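PDB 4OMF: F420-reducing hydrogenase, subunit beta from Methanothermobacter marburgensis, which carries FAD and an iron-sulfur cluster and, as the beta subunit of the F420-reducing hydrogenase, probably passes electrons from hydrogen oxidation to coenzyme F420. Local coordinates for residues L143-I147 and C148-G152. Sequence-based numbering, arbitrary orientation.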
loop_
_atom_site.group_PDB
_atom_site.type_symbol
_atom_site.label_atom_id
_atom_site.label_comp_id
_atom_site.label_asym_id
_atom_site.label_seq_id
_atom_site.Cartn_x
_atom_site.Cartn_y
_atom_site.Cartn_z
ATOM N N LEU C 143 -12.283 -28.183 3.457
ATOM C CA LEU C 143 -12.801 -29.294 2.639
ATOM C C LEU C 143 -11.774 -30.410 2.530
ATOM O O LEU C 143 -12.114 -31.589 2.644
ATOM C CB LEU C 143 -13.209 -28.828 1.249
ATOM C CG LEU C 143 -14.443 -27.943 1.137
ATOM C CD1 LEU C 143 -14.801 -27.782 -0.355
ATOM C CD2 LEU C 143 -15.597 -28.553 1.917
ATOM N N GLN C 144 -10.507 -30.044 2.346
ATOM C CA GLN C 144 -9.459 -31.054 2.287
ATOM C C GLN C 144 -9.355 -31.857 3.578
ATOM O O GLN C 144 -9.141 -33.069 3.534
ATOM C CB GLN C 144 -8.106 -30.404 1.960
ATOM C CG GLN C 144 -7.959 -30.046 0.498
ATOM C CD GLN C 144 -6.697 -29.270 0.234
ATOM O OE1 GLN C 144 -6.351 -28.373 1.002
ATOM N NE2 GLN C 144 -5.986 -29.615 -0.848
ATOM N N THR C 145 -9.489 -31.193 4.726
ATOM C CA THR C 145 -9.493 -31.921 5.999
ATOM C C THR C 145 -10.634 -32.943 6.036
ATOM O O THR C 145 -10.420 -34.093 6.406
ATOM C CB THR C 145 -9.634 -30.987 7.219
ATOM O OG1 THR C 145 -8.500 -30.112 7.283
ATOM C CG2 THR C 145 -9.680 -31.818 8.522
ATOM N N PHE C 146 -11.828 -32.526 5.621
ATOM C CA PHE C 146 -12.960 -33.448 5.598
ATOM C C PHE C 146 -12.661 -34.632 4.690
ATOM O O PHE C 146 -12.826 -35.783 5.087
ATOM C CB PHE C 146 -14.246 -32.759 5.116
ATOM C CG PHE C 146 -14.622 -31.523 5.902
ATOM C CD1 PHE C 146 -15.471 -30.581 5.357
ATOM C CD2 PHE C 146 -14.140 -31.318 7.182
ATOM C CE1 PHE C 146 -15.820 -29.440 6.070
ATOM C CE2 PHE C 146 -14.478 -30.178 7.887
ATOM C CZ PHE C 146 -15.319 -29.244 7.334
ATOM N N ILE C 147 -12.205 -34.333 3.472
ATOM C CA ILE C 147 -12.174 -35.317 2.377
ATOM C C ILE C 147 -10.869 -36.117 2.313
ATOM O O ILE C 147 -10.897 -37.338 2.188
ATOM C CB ILE C 147 -12.419 -34.599 1.024
ATOM C CG1 ILE C 147 -13.878 -34.129 0.953
ATOM C CG2 ILE C 147 -12.046 -35.495 -0.164
ATOM C CD1 ILE C 147 -14.148 -33.057 -0.088
ATOM N N CYS C 148 -9.735 -35.426 2.425
ATOM C CA CYS C 148 -8.434 -36.075 2.309
ATOM C C CYS C 148 -7.942 -36.688 3.613
ATOM O O CYS C 148 -7.213 -37.678 3.591
ATOM C CB CYS C 148 -7.386 -35.090 1.788
ATOM S SG CYS C 148 -7.804 -34.311 0.223
ATOM N N GLU C 149 -8.318 -36.092 4.740
ATOM C CA GLU C 149 -7.789 -36.533 6.029
ATOM C C GLU C 149 -8.826 -37.388 6.758
ATOM O O GLU C 149 -8.576 -38.562 7.005
ATOM C CB GLU C 149 -7.370 -35.335 6.888
ATOM C CG GLU C 149 -6.420 -34.381 6.169
ATOM C CD GLU C 149 -5.034 -34.970 5.924
ATOM O OE1 GLU C 149 -4.412 -34.594 4.915
ATOM O OE2 GLU C 149 -4.552 -35.780 6.742
ATOM N N LYS C 150 -9.984 -36.819 7.095
ATOM C CA LYS C 150 -10.969 -37.592 7.852
ATOM C C LYS C 150 -11.524 -38.788 7.066
ATOM O O LYS C 150 -11.620 -39.903 7.593
ATOM C CB LYS C 150 -12.122 -36.695 8.304
ATOM C CG LYS C 150 -11.705 -35.648 9.336
ATOM C CD LYS C 150 -12.834 -34.701 9.649
ATOM C CE LYS C 150 -12.618 -33.984 10.975
ATOM N NZ LYS C 150 -12.921 -34.860 12.160
ATOM N N LEU C 151 -11.906 -38.568 5.813
ATOM C CA LEU C 151 -12.565 -39.634 5.051
ATOM C C LEU C 151 -11.573 -40.491 4.252
ATOM O O LEU C 151 -11.943 -41.518 3.687
ATOM C CB LEU C 151 -13.624 -39.044 4.115
ATOM C CG LEU C 151 -14.807 -38.398 4.852
ATOM C CD1 LEU C 151 -15.806 -37.773 3.895
ATOM C CD2 LEU C 151 -15.491 -39.444 5.749
ATOM N N GLY C 152 -10.320 -40.062 4.190
ATOM C CA GLY C 152 -9.287 -40.886 3.586
ATOM C C GLY C 152 -9.376 -41.112 2.083
ATOM O O GLY C 152 -8.953 -42.158 1.574
#
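Cys-148 packs against Gln-144 and Ile-147 in helix 140-150, whose C-terminal part widens from alpha to pi-type turns. Cys-148 N still makes an i to i-4 bond to Gln-144 O (2.7 Å). Glu-149 N then sits between two acceptors, with weak bonds to Gln-144 O and Thr-145 O. One residue on, the step is five: Lys-150 N reaches Thr-145 O at 2.8 Å with an almost straight N-H...O angle of 176°, and Leu-151 N takes Phe-146 O at 3.0 Å. A chi1 of -56° sets Cys-148 SG beside its own backbone N, 3.8 Å from Gln-144 O; its apolar contact with Ile-147 CG2 is looser, at 4.4 Å. Ile-147 CB lies 3.1 Å from Cys-148 N. Gly-152 leaves the helix with positive phi (68°), and beyond it Val-153 bonds back to the Ile-147 backbone. Thr-145 OG1 is turned back to Thr-141 O and also bonds a polar side chain of another protein's chain, while Glu-149 OE2 is hydrogen-bonded by a polar side chain and the backbone of the chain of another protein; this flank therefore belongs to the subunit interface. On the side facing the three-stranded antiparallel sheet, Ile-147 and Leu-151 pack against Val-170, and Phe-146 makes edge-to-face contacts with Phe-138, Phe-168 and Tyr-187. The Lys-150 chain runs out past Thr-145 O to a salt bridge with Glu-183, its CD approaching the Phe-146 ring obliquely, 4.4 Å from CD2.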